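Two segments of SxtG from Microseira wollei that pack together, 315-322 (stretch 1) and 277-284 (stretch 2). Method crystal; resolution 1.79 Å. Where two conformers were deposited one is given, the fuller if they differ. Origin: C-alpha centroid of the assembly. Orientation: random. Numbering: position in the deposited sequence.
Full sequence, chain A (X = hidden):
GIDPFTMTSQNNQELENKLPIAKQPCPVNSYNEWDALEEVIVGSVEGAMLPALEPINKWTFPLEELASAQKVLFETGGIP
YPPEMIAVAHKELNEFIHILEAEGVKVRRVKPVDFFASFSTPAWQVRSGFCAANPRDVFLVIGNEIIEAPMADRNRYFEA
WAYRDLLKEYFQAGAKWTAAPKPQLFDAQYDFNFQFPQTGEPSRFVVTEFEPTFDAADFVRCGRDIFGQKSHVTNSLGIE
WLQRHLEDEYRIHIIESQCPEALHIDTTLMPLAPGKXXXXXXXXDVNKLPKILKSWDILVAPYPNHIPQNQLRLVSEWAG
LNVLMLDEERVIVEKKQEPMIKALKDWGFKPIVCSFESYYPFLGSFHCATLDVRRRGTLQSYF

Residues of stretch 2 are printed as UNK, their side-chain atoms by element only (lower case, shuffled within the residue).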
# COMPACT_ATOMS: atom_id res chain seq x y z
N VAL A 315 -28.77 -10.23 -4.71
CA VAL A 315 -28.97 -9.52 -5.97
C VAL A 315 -29.54 -8.13 -5.72
O VAL A 315 -30.32 -7.91 -4.78
CB VAL A 315 -29.92 -10.33 -6.88
CG1 VAL A 315 -29.27 -11.63 -7.34
CG2 VAL A 315 -31.26 -10.61 -6.15
N SER A 316 -29.14 -7.18 -6.56
CA SER A 316 -29.89 -5.96 -6.80
C SER A 316 -30.51 -6.06 -8.18
O SER A 316 -29.91 -6.63 -9.10
CB SER A 316 -29.02 -4.70 -6.70
OG SER A 316 -29.62 -3.58 -7.35
N GLU A 317 -31.72 -5.54 -8.33
CA GLU A 317 -32.33 -5.59 -9.64
C GLU A 317 -31.61 -4.69 -10.64
O GLU A 317 -31.84 -4.82 -11.84
CB GLU A 317 -33.82 -5.24 -9.53
CG GLU A 317 -34.15 -3.78 -9.55
CD GLU A 317 -35.51 -3.50 -8.94
OE1 GLU A 317 -35.58 -3.40 -7.70
OE2 GLU A 317 -36.50 -3.41 -9.70
N TRP A 318 -30.73 -3.82 -10.17
CA TRP A 318 -30.04 -2.91 -11.07
C TRP A 318 -28.74 -3.49 -11.61
O TRP A 318 -27.93 -2.76 -12.19
CB TRP A 318 -29.80 -1.56 -10.38
CG TRP A 318 -31.13 -0.89 -10.16
CD1 TRP A 318 -31.79 -0.76 -8.97
CD2 TRP A 318 -32.00 -0.34 -11.16
NE1 TRP A 318 -33.00 -0.14 -9.17
CE2 TRP A 318 -33.15 0.12 -10.51
CE3 TRP A 318 -31.90 -0.19 -12.56
CZ2 TRP A 318 -34.20 0.73 -11.19
CZ3 TRP A 318 -32.95 0.43 -13.24
CH2 TRP A 318 -34.09 0.87 -12.55
N ALA A 319 -28.55 -4.80 -11.46
CA ALA A 319 -27.35 -5.44 -11.99
C ALA A 319 -27.18 -5.24 -13.49
O ALA A 319 -26.06 -5.41 -14.00
CB ALA A 319 -27.37 -6.94 -11.68
N GLY A 320 -28.25 -4.90 -14.22
CA GLY A 320 -28.17 -4.75 -15.66
C GLY A 320 -27.27 -3.62 -16.12
O GLY A 320 -26.81 -3.65 -17.28
N LEU A 321 -27.04 -2.62 -15.26
CA LEU A 321 -26.14 -1.51 -15.60
C LEU A 321 -24.66 -1.89 -15.57
O LEU A 321 -23.83 -1.11 -16.06
CB LEU A 321 -26.37 -0.33 -14.64
CG LEU A 321 -27.53 0.61 -14.97
CD1 LEU A 321 -28.85 0.05 -14.48
CD2 LEU A 321 -27.28 1.98 -14.35
N ASN A 322 -24.30 -3.06 -15.02
CA ASN A 322 -22.89 -3.43 -14.85
C ASN A 322 -22.32 -3.98 -16.16
O ASN A 322 -21.73 -5.06 -16.19
CB ASN A 322 -22.79 -4.47 -13.72
CG ASN A 322 -21.41 -4.59 -13.13
OD1 ASN A 322 -20.81 -5.68 -13.13
ND2 ASN A 322 -20.92 -3.49 -12.55
N UNK A 277 -23.37 8.75 -20.88
CA UNK A 277 -23.25 8.16 -19.55
C UNK A 277 -24.60 7.60 -19.11
O UNK A 277 -25.63 8.29 -19.19
c UNK A 277 -22.40 8.54 -17.18
c UNK A 277 -23.59 10.43 -18.42
c UNK A 277 -21.43 9.37 -16.34
c UNK A 277 -22.69 9.19 -18.54
N UNK A 278 -24.59 6.34 -18.69
CA UNK A 278 -25.76 5.60 -18.26
C UNK A 278 -26.00 5.82 -16.77
O UNK A 278 -25.08 5.63 -15.96
c UNK A 278 -26.58 3.06 -18.25
c UNK A 278 -27.80 3.24 -19.12
c UNK A 278 -25.53 4.12 -18.57
c UNK A 278 -25.98 1.67 -18.45
N UNK A 279 -27.24 6.17 -16.40
CA UNK A 279 -27.55 6.56 -15.03
C UNK A 279 -28.74 5.76 -14.50
O UNK A 279 -29.71 5.51 -15.22
c UNK A 279 -28.23 8.44 -13.55
c UNK A 279 -26.59 8.83 -15.37
c UNK A 279 -27.83 8.07 -14.94
N UNK A 280 -28.65 5.37 -13.24
CA UNK A 280 -29.67 4.59 -12.56
C UNK A 280 -30.78 5.53 -12.09
O UNK A 280 -30.50 6.43 -11.29
c UNK A 280 -29.99 2.99 -10.61
c UNK A 280 -29.02 3.87 -11.37
o UNK A 280 -31.14 3.37 -10.35
n UNK A 280 -29.50 1.82 -10.19
N UNK A 281 -32.03 5.36 -12.53
CA UNK A 281 -33.06 6.36 -12.19
C UNK A 281 -33.50 6.32 -10.73
O UNK A 281 -34.08 7.31 -10.26
c UNK A 281 -34.11 4.55 -13.32
c UNK A 281 -32.59 4.27 -13.34
c UNK A 281 -34.23 5.99 -13.12
N UNK A 282 -33.25 5.24 -10.01
CA UNK A 282 -33.61 5.16 -8.60
C UNK A 282 -32.49 5.64 -7.68
O UNK A 282 -32.77 6.19 -6.61
o UNK A 282 -36.49 4.11 -6.93
c UNK A 282 -36.51 3.99 -8.17
o UNK A 282 -37.43 4.44 -8.88
c UNK A 282 -35.34 3.28 -8.83
c UNK A 282 -33.99 3.72 -8.25
N UNK A 283 -31.23 5.45 -8.07
CA UNK A 283 -30.11 5.84 -7.22
C UNK A 283 -29.59 7.25 -7.48
O UNK A 283 -28.84 7.77 -6.64
c UNK A 283 -28.30 2.43 -7.27
c UNK A 283 -29.72 0.75 -6.33
c UNK A 283 -30.43 3.05 -6.37
c UNK A 283 -28.53 1.11 -6.94
c UNK A 283 -29.24 3.42 -7.00
c UNK A 283 -28.94 4.86 -7.38
c UNK A 283 -30.67 1.72 -6.05
N UNK A 284 -29.94 7.88 -8.60
CA UNK A 284 -29.39 9.18 -8.98
C UNK A 284 -30.52 10.17 -9.18
O UNK A 284 -31.47 9.89 -9.92
c UNK A 284 -28.54 9.06 -10.26
c UNK A 284 -27.28 8.25 -9.99
c UNK A 284 -28.17 10.42 -10.80

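Position 277 has four side-chain carbons. The first is forked, and one arm is two carbons long. This is the pattern of isoleucine. Ile-277 lies in a strand, is buried, and does not reach stretch 1.

Position 278 also has four carbons, but here the fork is at the second. It points toward stretch 1, and one of its terminal carbons lies 4.0 Å from Leu-321 CG. A fork at the second carbon identifies leucine. Leu-278 is still in the strand, with chi1 t and chi2 p.

Position 279 has three carbons, one carrying the other two. Its CA-to-CB bond points away from stretch 1, and the side chain makes no contact with stretch 1. The residue is valine. The backbone makes the contact here: Val-279 C is 4.1 Å from Leu-321 CD2.

Position 280 has two carbons, the second carrying one oxygen and one nitrogen. The nitrogen lies over one face of the Trp-318 ring, 3.2 Å from Trp-318 CG. An amide on so short a chain is asparagine. Asn-280 OD1 turns back to its own stretch and accepts hydrogen bonds from the backbone N of position 282, at 2.8 Å, and from the backbone N of position 283, at 3.1 Å. ND2 is also hydrogen-bonded elsewhere in the structure. The backbone N and CB of Asn-280 pack on Leu-321 CD2, at 3.8 Å and 3.9 Å.

Position 281 has three carbons that close a ring onto the backbone N. One ring carbon is 3.8 Å from Trp-318 CH2. Only proline has this ring. Pro-281 CG is the atom in contact.

Position 282 has three carbons, the third carrying two oxygens. The middle carbon is 3.7 Å from Trp-318 CZ2. A carboxylate on a chain of this length is glutamate. Glu-282 CG touches the indole, while the end of the side chain leads away from stretch 1. Two conformers were deposited; one is given.

Position 283 has one carbon followed by a ring of six carbons, with no heteroatom. Its far ring carbon is 3.7 Å from Trp-318 CD1 and 4.4 Å from Ser-316 OG. The residue is phenylalanine. Phe-283 presents its face to the edge of Trp-318, with ring planes at 65° and the indole five-membered ring centroid 5.0 Å from the phenyl centroid.

Position 284 has three carbons, one carrying two. It is out of reach of stretch 1. The residue is valine. Val-284 N makes a weak hydrogen bond to Asn-280 O, 3.1 Å.

No hydrogen bond crosses between the stretches, so packing carries the contact. Trp-318 is central, touching Asn-280, Pro-281, Glu-282 and Phe-283. Leu-321 adds a second site against Leu-278 and the backbone that follows. Within stretch 1, Trp-318 N donates to Ser-316 OG at 3.0 Å, and Leu-321 N to Trp-318 O at 3.2 Å. Both Trp-318 and Leu-321 point toward stretch 2.

Stretch 2 (277-284) ILVNPEFV
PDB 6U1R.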